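Long-range contacts in haloalkane dehalogenase (Mycobacterium rhodesiae, PDB 4MJ3), which catalyses the hydrolytic removal of halogen from haloalkanes, converting them to the corresponding alcohol and a halide ion: residues P67-A72 with E289-V294; F140-A145 with V295-A300; G46-L51 with R75-D80. One frame throughout, in Å; residues are numbered along the deposited sequence.

Interaction 1: residues P67-A72 with E289-V294; sequences PVLVEA and ELAEAV
Two helices lie next to each other on one face of the central sheet of this alpha/beta-hydrolase fold, and they meet here through small apolar side chains. The short segments run roughly the same way, crossing at -30° with their axes 9.1 Å apart at closest. Ala291 makes the centre of the contact: its single methyl faces Val68, and Val68 CG1 rests 3.6 Å from Ala291 CB. An alanine suits this place because the two backbones come close, Val68 CA and Ala291 CA being 6.2 Å apart. The branched valine opposite presents both methyls to the alanine; CG1, anti to the backbone N (chi1 176°), comes nearer than CG2.

On the outer side, Glu292 starts away from helix 66-71, but its chain is bent at chi2 (-70°), and the carboxylate swings back across Val68 at about a right angle. Glu292 OE2 stops 3.9 Å from Val68 CG1, a van der Waals contact that lets the acid flank the apolar pair while staying exposed. On the inner side, Leu69 reaches over with one branch: its CD2 touches Val294 CG1 at 4.0 Å, the two side chains crossing obliquely. Val294 puts CG1 in this position by holding it anti to its backbone N.

Farther out, Met65 also packs on Ala291, and Leu69 is held from the sheet side by Val49 and Leu51 of strand 48-52. Leucine fits this position because its fork can serve two surfaces at once, strand and helix. At the exposed margin the acids Glu71 and Glu292 share a neighbourhood, which may slightly disfavour their both being charged, though Glu71 OE1 remains 6.2 Å from Glu292 OE2.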
ATOM      1  N   PRO A  67      -1.809  -3.631  16.386  1.00 15.59           N
ATOM      2  CA  PRO A  67      -2.293  -4.025  17.706  1.00 17.26           C
ATOM      3  C   PRO A  67      -3.783  -3.779  17.936  1.00 17.58           C
ATOM      4  O   PRO A  67      -4.425  -4.557  18.618  1.00 19.00           O
ATOM      5  CB  PRO A  67      -1.447  -3.179  18.662  1.00 18.26           C
ATOM      6  CG  PRO A  67      -0.204  -2.873  17.899  1.00 17.58           C
ATOM      7  CD  PRO A  67      -0.682  -2.682  16.493  1.00 15.99           C
ATOM      8  N   VAL A  68      -4.324  -2.717  17.358  1.00 15.80           N
ATOM      9  CA  VAL A  68      -5.759  -2.408  17.456  1.00 16.40           C
ATOM     10  C   VAL A  68      -6.591  -3.494  16.755  1.00 16.37           C
ATOM     11  O   VAL A  68      -7.564  -3.990  17.308  1.00 17.11           O
ATOM     12  CB  VAL A  68      -6.076  -1.037  16.825  1.00 16.50           C
ATOM     13  CG1 VAL A  68      -7.572  -0.763  16.827  1.00 16.50           C
ATOM     14  CG2 VAL A  68      -5.324   0.065  17.567  1.00 18.55           C
ATOM     15  N   LEU A  69      -6.154  -3.896  15.573  1.00 17.12           N
ATOM     16  CA  LEU A  69      -6.855  -4.915  14.796  1.00 17.52           C
ATOM     17  C   LEU A  69      -6.808  -6.254  15.534  1.00 17.28           C
ATOM     18  O   LEU A  69      -7.813  -6.945  15.655  1.00 16.92           O
ATOM     19  CB  LEU A  69      -6.228  -5.024  13.393  1.00 16.17           C
ATOM     20  CG  LEU A  69      -6.326  -3.754  12.544  1.00 17.58           C
ATOM     21  CD1 LEU A  69      -5.495  -3.900  11.287  1.00 16.68           C
ATOM     22  CD2 LEU A  69      -7.768  -3.401  12.187  1.00 18.36           C
ATOM     23  N   VAL A  70      -5.638  -6.597  16.059  1.00 17.92           N
ATOM     24  CA  VAL A  70      -5.452  -7.845  16.796  1.00 18.00           C
ATOM     25  C   VAL A  70      -6.291  -7.887  18.074  1.00 18.67           C
ATOM     26  O   VAL A  70      -6.925  -8.904  18.367  1.00 17.81           O
ATOM     27  CB  VAL A  70      -3.956  -8.051  17.129  1.00 20.23           C
ATOM     28  CG1 VAL A  70      -3.762  -9.182  18.143  1.00 22.25           C
ATOM     29  CG2 VAL A  70      -3.172  -8.323  15.846  1.00 19.43           C
ATOM     30  N   GLU A  71      -6.312  -6.788  18.822  1.00 18.64           N
ATOM     31  CA  GLU A  71      -7.108  -6.726  20.054  1.00 20.79           C
ATOM     32  C   GLU A  71      -8.606  -6.875  19.752  1.00 21.30           C
ATOM     33  O   GLU A  71      -9.351  -7.435  20.560  1.00 20.04           O
ATOM     34  CB  GLU A  71      -6.835  -5.429  20.795  1.00 24.50           C
ATOM     35  CG  GLU A  71      -7.439  -5.398  22.204  1.00 30.06           C
ATOM     36  CD  GLU A  71      -8.877  -4.920  22.288  1.00 36.15           C
ATOM     37  OE1 GLU A  71      -9.498  -4.496  21.280  1.00 38.79           O
ATOM     38  OE2 GLU A  71      -9.381  -4.971  23.426  1.00 38.91           O
ATOM     39  N   ALA A  72      -9.024  -6.417  18.576  1.00 20.24           N
ATOM     40  CA  ALA A  72     -10.413  -6.541  18.131  1.00 20.24           C
ATOM     41  C   ALA A  72     -10.770  -7.938  17.644  1.00 20.20           C
ATOM     42  O   ALA A  72     -11.907  -8.180  17.245  1.00 20.41           O
ATOM     43  CB  ALA A  72     -10.708  -5.515  17.035  1.00 21.17           C
ATOM     44  N   GLU A 289      -6.695   5.726  15.097  1.00 16.68           N
ATOM     45  CA  GLU A 289      -8.017   6.202  14.664  1.00 19.30           C
ATOM     46  C   GLU A 289      -8.466   5.479  13.388  1.00 15.09           C
ATOM     47  O   GLU A 289      -9.614   5.069  13.267  1.00 14.35           O
ATOM     48  CB  GLU A 289      -7.983   7.717  14.459  1.00 21.07           C
ATOM     49  CG  GLU A 289      -7.859   8.528  15.751  1.00 25.06           C
ATOM     50  CD  GLU A 289      -6.446   8.638  16.338  1.00 25.18           C
ATOM     51  OE1 GLU A 289      -5.456   8.089  15.800  1.00 20.20           O
ATOM     52  OE2 GLU A 289      -6.325   9.322  17.365  1.00 33.23           O
ATOM     53  N   LEU A 290      -7.561   5.305  12.441  1.00 13.55           N
ATOM     54  CA  LEU A 290      -7.892   4.595  11.210  1.00 14.58           C
ATOM     55  C   LEU A 290      -8.209   3.126  11.515  1.00 13.48           C
ATOM     56  O   LEU A 290      -9.187   2.591  11.005  1.00 13.80           O
ATOM     57  CB  LEU A 290      -6.784   4.719  10.156  1.00 13.79           C
ATOM     58  CG  LEU A 290      -7.052   3.994   8.828  1.00 13.72           C
ATOM     59  CD1 LEU A 290      -8.326   4.477   8.160  1.00 12.78           C
ATOM     60  CD2 LEU A 290      -5.859   4.156   7.895  1.00 14.70           C
ATOM     61  N   ALA A 291      -7.429   2.501  12.396  1.00 13.38           N
ATOM     62  CA  ALA A 291      -7.681   1.111  12.769  1.00 14.99           C
ATOM     63  C   ALA A 291      -9.037   0.957  13.460  1.00 14.96           C
ATOM     64  O   ALA A 291      -9.757   0.007  13.172  1.00 17.07           O
ATOM     65  CB  ALA A 291      -6.572   0.567  13.648  1.00 15.55           C
ATOM     66  N   GLU A 292      -9.391   1.896  14.327  1.00 15.58           N
ATOM     67  CA  GLU A 292     -10.709   1.888  14.968  1.00 18.89           C
ATOM     68  C   GLU A 292     -11.839   2.007  13.931  1.00 17.53           C
ATOM     69  O   GLU A 292     -12.848   1.307  14.038  1.00 16.19           O
ATOM     70  CB  GLU A 292     -10.833   2.984  16.036  1.00 19.65           C
ATOM     71  CG  GLU A 292      -9.978   2.745  17.303  1.00 23.23           C
ATOM     72  CD  GLU A 292     -10.462   1.596  18.182  1.00 36.06           C
ATOM     73  OE1 GLU A 292     -11.456   0.926  17.818  1.00 39.78           O
ATOM     74  OE2 GLU A 292      -9.852   1.353  19.255  1.00 41.57           O
ATOM     75  N   ALA A 293     -11.654   2.852  12.924  1.00 14.97           N
ATOM     76  CA  ALA A 293     -12.628   2.966  11.832  1.00 15.15           C
ATOM     77  C   ALA A 293     -12.769   1.639  11.073  1.00 14.73           C
ATOM     78  O   ALA A 293     -13.879   1.248  10.719  1.00 14.83           O
ATOM     79  CB  ALA A 293     -12.259   4.089  10.881  1.00 17.48           C
ATOM     80  N   VAL A 294     -11.652   0.938  10.846  1.00 13.61           N
ATOM     81  CA  VAL A 294     -11.695  -0.365  10.183  1.00 13.89           C
ATOM     82  C   VAL A 294     -12.458  -1.404  11.017  1.00 15.89           C
ATOM     83  O   VAL A 294     -13.289  -2.128  10.479  1.00 15.77           O
ATOM     84  CB  VAL A 294     -10.273  -0.886   9.863  1.00 14.22           C
ATOM     85  CG1 VAL A 294     -10.336  -2.317   9.369  1.00 14.00           C
ATOM     86  CG2 VAL A 294      -9.603   0.021   8.839  1.00 14.38           C
TER

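Interaction 2: residues F140-A145 with V295-A300; sequences FARVVA and VTFVRA
Strand 142-145 of the alpha/beta-hydrolase sheet and the last turns of helix 282-300 run nearly antiparallel, 155° apart, with 10.1 Å between the axes of the short segments. That gap is filled from the helix mainly by Phe297 and Val298, and from the strand by Arg142 and Val144.

The apolar part centres on the Phe297 ring. With CG anti to the backbone N (chi1 170°), the side chain leaves the helix toward the strand and slides alongside Val144, whose CG2 lies 3.6 Å from Phe297 CD2. Arg142 CB meets the same ring at Phe297 CE2, 3.7 Å away, so the aliphatic root of the arginine counts as hydrocarbon here. Between these two residues the strand backbone takes part, Val143 O lying 3.7 Å from Phe297 CZ, while the Val143 side chain turns to the other side of the sheet, onto Leu130 and Val133 of helix 124-135. A large flat ring suits this position because it spans from helix to strand; Pro241 and Leu243 pack on it too.

The polar part belongs to Arg142. Its chain is extended from CG to NE and carries the guanidinium past the ring, the two planes 74° apart, to lie with one face against Val298 CG1, which stands 3.8 Å above that plane. Beyond the segments NH2 makes a salt bridge to Glu47 and a hydrogen bond to Asn301 O, NH1 a hydrogen bond to Thr118 OG1; NE is bonded just past a segment.

A buried charge is thus affordable because one face is used for a methyl and the N-H groups for acceptors. Val298 O, 3.8 Å from Arg142 NH2, is too far for a bond, yet its carbonyl, negative end turned to the guanidinium, may favour the positive charge.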
ATOM      1  N   PHE A 140     -12.168 -10.618  -2.077  1.00 17.75           N
ATOM      2  CA  PHE A 140     -12.298  -9.494  -1.139  1.00 16.97           C
ATOM      3  C   PHE A 140     -13.703  -9.365  -0.567  1.00 17.49           C
ATOM      4  O   PHE A 140     -14.660  -9.130  -1.301  1.00 19.96           O
ATOM      5  CB  PHE A 140     -11.865  -8.200  -1.830  1.00 16.56           C
ATOM      6  CG  PHE A 140     -10.438  -8.239  -2.284  1.00 17.36           C
ATOM      7  CD1 PHE A 140      -9.406  -7.917  -1.412  1.00 17.44           C
ATOM      8  CD2 PHE A 140     -10.113  -8.692  -3.559  1.00 16.37           C
ATOM      9  CE1 PHE A 140      -8.087  -7.991  -1.816  1.00 16.30           C
ATOM     10  CE2 PHE A 140      -8.798  -8.771  -3.972  1.00 16.19           C
ATOM     11  CZ  PHE A 140      -7.777  -8.427  -3.099  1.00 17.15           C
ATOM     12  N   ALA A 141     -13.819  -9.552   0.750  1.00 17.49           N
ATOM     13  CA  ALA A 141     -15.088  -9.393   1.432  1.00 15.96           C
ATOM     14  C   ALA A 141     -15.460  -7.912   1.577  1.00 17.00           C
ATOM     15  O   ALA A 141     -16.650  -7.562   1.504  1.00 16.77           O
ATOM     16  CB  ALA A 141     -15.035 -10.051   2.807  1.00 16.81           C
ATOM     17  N   ARG A 142     -14.454  -7.074   1.839  1.00 13.49           N
ATOM     18  CA  ARG A 142     -14.659  -5.631   2.084  1.00 13.11           C
ATOM     19  C   ARG A 142     -13.407  -4.871   1.667  1.00 14.12           C
ATOM     20  O   ARG A 142     -12.322  -5.460   1.576  1.00 14.43           O
ATOM     21  CB  ARG A 142     -14.904  -5.334   3.550  1.00 14.41           C
ATOM     22  CG  ARG A 142     -15.875  -6.264   4.262  1.00 15.26           C
ATOM     23  CD  ARG A 142     -15.996  -5.878   5.705  1.00 16.49           C
ATOM     24  NE  ARG A 142     -16.724  -6.869   6.481  1.00 17.67           N
ATOM     25  CZ  ARG A 142     -16.190  -7.971   7.019  1.00 18.80           C
ATOM     26  NH1 ARG A 142     -14.897  -8.292   6.865  1.00 17.85           N
ATOM     27  NH2 ARG A 142     -16.975  -8.798   7.688  1.00 18.95           N
ATOM     28  N   VAL A 143     -13.565  -3.568   1.434  1.00 13.02           N
ATOM     29  CA  VAL A 143     -12.440  -2.708   1.045  1.00 13.74           C
ATOM     30  C   VAL A 143     -12.489  -1.385   1.812  1.00 14.43           C
ATOM     31  O   VAL A 143     -13.556  -0.770   1.927  1.00 14.51           O
ATOM     32  CB  VAL A 143     -12.462  -2.420  -0.471  1.00 14.87           C
ATOM     33  CG1 VAL A 143     -11.324  -1.483  -0.834  1.00 16.29           C
ATOM     34  CG2 VAL A 143     -12.390  -3.717  -1.267  1.00 13.28           C
ATOM     35  N   VAL A 144     -11.346  -0.988   2.364  1.00 13.61           N
ATOM     36  CA  VAL A 144     -11.144   0.336   2.950  1.00 12.11           C
ATOM     37  C   VAL A 144     -10.083   1.039   2.111  1.00 11.78           C
ATOM     38  O   VAL A 144      -8.958   0.554   1.991  1.00 12.42           O
ATOM     39  CB  VAL A 144     -10.670   0.246   4.411  1.00 12.79           C
ATOM     40  CG1 VAL A 144     -10.463   1.646   4.980  1.00 12.07           C
ATOM     41  CG2 VAL A 144     -11.669  -0.539   5.216  1.00 12.80           C
ATOM     42  N   ALA A 145     -10.455   2.166   1.516  1.00 11.98           N
ATOM     43  CA  ALA A 145      -9.526   2.984   0.745  1.00 11.44           C
ATOM     44  C   ALA A 145      -9.196   4.229   1.535  1.00 10.17           C
ATOM     45  O   ALA A 145     -10.096   4.957   1.965  1.00 12.62           O
ATOM     46  CB  ALA A 145     -10.143   3.361  -0.593  1.00 12.10           C
ATOM     47  N   VAL A 295     -12.216  -1.422  12.329  1.00 13.41           N
ATOM     48  CA  VAL A 295     -12.891  -2.362  13.217  1.00 15.23           C
ATOM     49  C   VAL A 295     -14.397  -2.092  13.182  1.00 16.18           C
ATOM     50  O   VAL A 295     -15.187  -3.009  13.018  1.00 16.91           O
ATOM     51  CB  VAL A 295     -12.379  -2.284  14.661  1.00 16.34           C
ATOM     52  CG1 VAL A 295     -13.247  -3.135  15.576  1.00 18.57           C
ATOM     53  CG2 VAL A 295     -10.931  -2.738  14.726  1.00 15.50           C
ATOM     54  N   THR A 296     -14.773  -0.826  13.308  1.00 15.85           N
ATOM     55  CA  THR A 296     -16.189  -0.435  13.287  1.00 16.64           C
ATOM     56  C   THR A 296     -16.878  -0.888  11.993  1.00 17.31           C
ATOM     57  O   THR A 296     -17.984  -1.440  12.024  1.00 18.24           O
ATOM     58  CB  THR A 296     -16.313   1.089  13.483  1.00 17.65           C
ATOM     59  OG1 THR A 296     -15.897   1.418  14.809  1.00 16.87           O
ATOM     60  CG2 THR A 296     -17.748   1.586  13.256  1.00 19.21           C
ATOM     61  N   PHE A 297     -16.191  -0.667  10.872  1.00 17.40           N
ATOM     62  CA  PHE A 297     -16.667  -1.052   9.536  1.00 16.27           C
ATOM     63  C   PHE A 297     -16.816  -2.564   9.353  1.00 17.54           C
ATOM     64  O   PHE A 297     -17.818  -3.028   8.821  1.00 17.43           O
ATOM     65  CB  PHE A 297     -15.700  -0.454   8.515  1.00 16.91           C
ATOM     66  CG  PHE A 297     -15.875  -0.931   7.105  1.00 16.13           C
ATOM     67  CD1 PHE A 297     -16.987  -0.584   6.360  1.00 16.39           C
ATOM     68  CD2 PHE A 297     -14.861  -1.643   6.492  1.00 16.08           C
ATOM     69  CE1 PHE A 297     -17.105  -0.989   5.036  1.00 17.62           C
ATOM     70  CE2 PHE A 297     -14.956  -2.040   5.157  1.00 14.95           C
ATOM     71  CZ  PHE A 297     -16.074  -1.715   4.435  1.00 16.74           C
ATOM     72  N   VAL A 298     -15.845  -3.327   9.842  1.00 17.77           N
ATOM     73  CA  VAL A 298     -15.915  -4.779   9.819  1.00 17.88           C
ATOM     74  C   VAL A 298     -17.099  -5.263  10.636  1.00 17.50           C
ATOM     75  O   VAL A 298     -17.896  -6.081  10.166  1.00 17.87           O
ATOM     76  CB  VAL A 298     -14.609  -5.443  10.329  1.00 17.98           C
ATOM     77  CG1 VAL A 298     -14.789  -6.939  10.530  1.00 19.03           C
ATOM     78  CG2 VAL A 298     -13.497  -5.186   9.328  1.00 19.20           C
ATOM     79  N   ARG A 299     -17.254  -4.746  11.845  1.00 19.22           N
ATOM     80  CA  ARG A 299     -18.342  -5.195  12.704  1.00 19.99           C
ATOM     81  C   ARG A 299     -19.720  -4.821  12.170  1.00 21.52           C
ATOM     82  O   ARG A 299     -20.694  -5.533  12.423  1.00 20.91           O
ATOM     83  CB  ARG A 299     -18.161  -4.653  14.114  1.00 23.10           C
ATOM     84  CG  ARG A 299     -16.849  -5.174  14.703  1.00 24.90           C
ATOM     85  CD  ARG A 299     -16.638  -4.925  16.175  1.00 26.66           C
ATOM     86  NE  ARG A 299     -15.564  -5.745  16.706  1.00 31.57           N
ATOM     87  CZ  ARG A 299     -15.086  -5.630  17.940  1.00 38.55           C
ATOM     88  NH1 ARG A 299     -15.573  -4.722  18.780  1.00 47.32           N
ATOM     89  NH2 ARG A 299     -14.116  -6.444  18.339  1.00 33.52           N
ATOM     90  N   ALA A 300     -19.804  -3.688  11.473  1.00 18.53           N
ATOM     91  CA  ALA A 300     -21.074  -3.205  10.911  1.00 17.76           C
ATOM     92  C   ALA A 300     -21.480  -3.967   9.663  1.00 19.32           C
ATOM     93  O   ALA A 300     -22.619  -3.816   9.185  1.00 19.99           O
ATOM     94  CB  ALA A 300     -20.990  -1.704  10.597  1.00 17.79           C
TER

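Interaction 3: residues G46-L51 with R75-D80; sequences GEVVLL and RAVAID
Strands 48-51 and 75-79 are parallel neighbours in the sheet, and the tight part of their contact is the backbone. Four nearly straight hydrogen bonds alternate between them. Arg75 N donates to Glu47 O over 2.9 Å, coming from above the carbonyl plane, whereas Val49 N reaches Arg75 O nearly along its C=O axis. Val77 N then donates to Val49 O, and Leu51 N to Val77 O at 2.7 Å.

On one face Leu50 CD1 meets Ile79 CD1 at 3.8 Å and also Val77 CG1; the beta-branched Val48, Val77 and Ile79 suit these extended backbones. On the other, Leu51 CB lies 4.1 Å from Ala78 CB, and the small Ala76 sets its CB against Leu51 CD1 and Leu69 of helix 66-71.

The backbones stay close even at Gly46, where a side chain would press on Arg75 N, so glycine suits the place. The solvent side is looser: a water donates to Gly46 O (2.6 Å) and accepts from Arg75 NH1 (3.1 Å), in plane at the guanidinium edge. The extended arginine runs beside Val48, whose CG2 is 3.7 Å from Arg75 NH1, and its NH2 is salt-bridged to Asp40. At the far end a second water bridges Leu51 O firmly and Ile79 O weakly.

With helix 66-71 connecting the strands, this is a beta-alpha-beta crossover of the alpha/beta-hydrolase sheet.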
ATOM      1  N   GLY A  46      -9.058 -15.591  12.605  1.00 27.16           N
ATOM      2  CA  GLY A  46      -9.705 -14.290  12.593  1.00 25.90           C
ATOM      3  C   GLY A  46     -10.004 -13.864  11.169  1.00 21.76           C
ATOM      4  O   GLY A  46      -9.374 -14.358  10.234  1.00 23.10           O
ATOM      5  N   GLU A  47     -10.975 -12.973  10.995  1.00 21.07           N
ATOM      6  CA  GLU A  47     -11.196 -12.377   9.666  1.00 21.43           C
ATOM      7  C   GLU A  47      -9.948 -11.618   9.261  1.00 19.60           C
ATOM      8  O   GLU A  47      -9.370 -10.876  10.067  1.00 19.85           O
ATOM      9  CB  GLU A  47     -12.378 -11.419   9.658  1.00 22.66           C
ATOM     10  CG  GLU A  47     -13.715 -12.100   9.820  1.00 27.53           C
ATOM     11  CD  GLU A  47     -14.862 -11.155   9.540  1.00 27.58           C
ATOM     12  OE1 GLU A  47     -15.073 -10.800   8.373  1.00 27.18           O
ATOM     13  OE2 GLU A  47     -15.559 -10.771  10.494  1.00 34.18           O
ATOM     14  N   VAL A  48      -9.545 -11.801   8.013  1.00 17.52           N
ATOM     15  CA  VAL A  48      -8.289 -11.253   7.535  1.00 17.71           C
ATOM     16  C   VAL A  48      -8.460  -9.788   7.174  1.00 14.77           C
ATOM     17  O   VAL A  48      -9.352  -9.434   6.397  1.00 15.70           O
ATOM     18  CB  VAL A  48      -7.780 -12.017   6.303  1.00 17.05           C
ATOM     19  CG1 VAL A  48      -6.581 -11.306   5.672  1.00 18.15           C
ATOM     20  CG2 VAL A  48      -7.435 -13.456   6.658  1.00 19.34           C
ATOM     21  N   VAL A  49      -7.555  -8.959   7.686  1.00 13.90           N
ATOM     22  CA  VAL A  49      -7.425  -7.573   7.250  1.00 14.06           C
ATOM     23  C   VAL A  49      -6.058  -7.464   6.587  1.00 14.18           C
ATOM     24  O   VAL A  49      -5.032  -7.660   7.244  1.00 16.23           O
ATOM     25  CB  VAL A  49      -7.517  -6.614   8.432  1.00 14.65           C
ATOM     26  CG1 VAL A  49      -7.384  -5.168   7.963  1.00 14.58           C
ATOM     27  CG2 VAL A  49      -8.823  -6.849   9.190  1.00 18.74           C
ATOM     28  N   LEU A  50      -6.055  -7.186   5.296  1.00 12.78           N
ATOM     29  CA  LEU A  50      -4.814  -7.103   4.522  1.00 11.60           C
ATOM     30  C   LEU A  50      -4.405  -5.662   4.388  1.00 12.66           C
ATOM     31  O   LEU A  50      -5.141  -4.849   3.816  1.00 10.57           O
ATOM     32  CB  LEU A  50      -5.003  -7.737   3.143  1.00 14.27           C
ATOM     33  CG  LEU A  50      -3.793  -7.676   2.220  1.00 13.67           C
ATOM     34  CD1 LEU A  50      -2.606  -8.428   2.792  1.00 16.30           C
ATOM     35  CD2 LEU A  50      -4.205  -8.257   0.884  1.00 14.22           C
ATOM     36  N   LEU A  51      -3.212  -5.344   4.895  1.00 11.80           N
ATOM     37  CA  LEU A  51      -2.720  -3.982   4.991  1.00 11.13           C
ATOM     38  C   LEU A  51      -1.625  -3.750   3.968  1.00 10.63           C
ATOM     39  O   LEU A  51      -0.544  -4.322   4.079  1.00 11.33           O
ATOM     40  CB  LEU A  51      -2.149  -3.736   6.393  1.00 13.23           C
ATOM     41  CG  LEU A  51      -3.087  -4.049   7.565  1.00 16.03           C
ATOM     42  CD1 LEU A  51      -2.320  -4.113   8.876  1.00 19.46           C
ATOM     43  CD2 LEU A  51      -4.203  -3.034   7.647  1.00 16.53           C
ATOM     44  N   ARG A  75      -7.391 -10.793  12.183  1.00 18.42           N
ATOM     45  CA  ARG A  75      -6.076 -11.255  11.764  1.00 16.61           C
ATOM     46  C   ARG A  75      -5.480 -10.222  10.811  1.00 16.34           C
ATOM     47  O   ARG A  75      -5.975 -10.025   9.703  1.00 17.27           O
ATOM     48  CB  ARG A  75      -6.198 -12.610  11.078  1.00 16.73           C
ATOM     49  CG  ARG A  75      -4.888 -13.184  10.567  1.00 16.37           C
ATOM     50  CD  ARG A  75      -5.097 -14.566   9.984  1.00 18.19           C
ATOM     51  NE  ARG A  75      -3.953 -14.970   9.168  1.00 19.20           N
ATOM     52  CZ  ARG A  75      -4.019 -15.774   8.113  1.00 19.90           C
ATOM     53  NH1 ARG A  75      -5.183 -16.255   7.688  1.00 19.75           N
ATOM     54  NH2 ARG A  75      -2.912 -16.101   7.465  1.00 20.55           N
ATOM     55  N   ALA A  76      -4.379  -9.605  11.225  1.00 16.38           N
ATOM     56  CA  ALA A  76      -3.746  -8.567  10.454  1.00 15.56           C
ATOM     57  C   ALA A  76      -2.592  -9.159   9.646  1.00 15.25           C
ATOM     58  O   ALA A  76      -1.667  -9.749  10.201  1.00 15.70           O
ATOM     59  CB  ALA A  76      -3.238  -7.464  11.370  1.00 15.40           C
ATOM     60  N   VAL A  77      -2.651  -8.956   8.337  1.00 14.43           N
ATOM     61  CA  VAL A  77      -1.613  -9.392   7.440  1.00 12.77           C
ATOM     62  C   VAL A  77      -1.122  -8.171   6.668  1.00 12.56           C
ATOM     63  O   VAL A  77      -1.928  -7.414   6.132  1.00 14.45           O
ATOM     64  CB  VAL A  77      -2.146 -10.470   6.481  1.00 12.89           C
ATOM     65  CG1 VAL A  77      -1.059 -10.911   5.526  1.00 12.66           C
ATOM     66  CG2 VAL A  77      -2.688 -11.639   7.295  1.00 16.06           C
ATOM     67  N   ALA A  78       0.189  -7.942   6.671  1.00 12.60           N
ATOM     68  CA  ALA A  78       0.776  -6.804   5.960  1.00 12.45           C
ATOM     69  C   ALA A  78       1.906  -7.332   5.087  1.00 13.62           C
ATOM     70  O   ALA A  78       2.747  -8.103   5.560  1.00 14.63           O
ATOM     71  CB  ALA A  78       1.316  -5.772   6.944  1.00 13.41           C
ATOM     72  N   ILE A  79       1.932  -6.934   3.817  1.00 10.71           N
ATOM     73  CA  ILE A  79       2.901  -7.508   2.885  1.00 10.46           C
ATOM     74  C   ILE A  79       3.772  -6.391   2.313  1.00  9.39           C
ATOM     75  O   ILE A  79       3.249  -5.386   1.881  1.00  8.72           O
ATOM     76  CB  ILE A  79       2.163  -8.231   1.729  1.00 11.10           C
ATOM     77  CG1 ILE A  79       1.260  -9.341   2.273  1.00 12.27           C
ATOM     78  CG2 ILE A  79       3.163  -8.782   0.713  1.00 12.25           C
ATOM     79  CD1 ILE A  79       0.409 -10.023   1.229  1.00 13.08           C
ATOM     80  N   ASP A  80       5.084  -6.604   2.277  1.00 10.04           N
ATOM     81  CA  ASP A  80       6.001  -5.658   1.662  1.00  9.75           C
ATOM     82  C   ASP A  80       6.090  -5.861   0.141  1.00 11.08           C
ATOM     83  O   ASP A  80       6.392  -6.945  -0.346  1.00 11.78           O
ATOM     84  CB  ASP A  80       7.416  -5.788   2.230  1.00 10.68           C
ATOM     85  CG  ASP A  80       7.544  -5.326   3.677  1.00 11.84           C
ATOM     86  OD1 ASP A  80       6.636  -4.630   4.224  1.00 10.52           O
ATOM     87  OD2 ASP A  80       8.576  -5.693   4.290  1.00 10.91           O
TER
HETATM   88  O   HOH W   1      -7.860 -16.266   9.242  1.00 26.37           O
HETATM   89  O   HOH W   2       2.040  -3.280   4.219  1.00 11.18           O

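Interactions 1 and 2 share helix 282-300, and their centres lie 11 Å apart; interaction 3 is about 12 Å, centre to centre, from each. Arg299 joins the first two, its NH2 lying 3.0 Å from Ala72 O, a probable hydrogen bond. Interaction 2 sets helix 282-300 on the sheet, interaction 1 sets helix 66-71 against that helix, and Leu69 ties helix 66-71 to the strands of interaction 3, its CD1 4.0 Å from Leu51 CD2. Interaction 2 meets interaction 3 at the salt bridge between Arg142 NH2 and Glu47 OE1, 2.8 Å long. In this family the active site lies at the C-terminal ends of the central strands; these contacts are packing of the core fold.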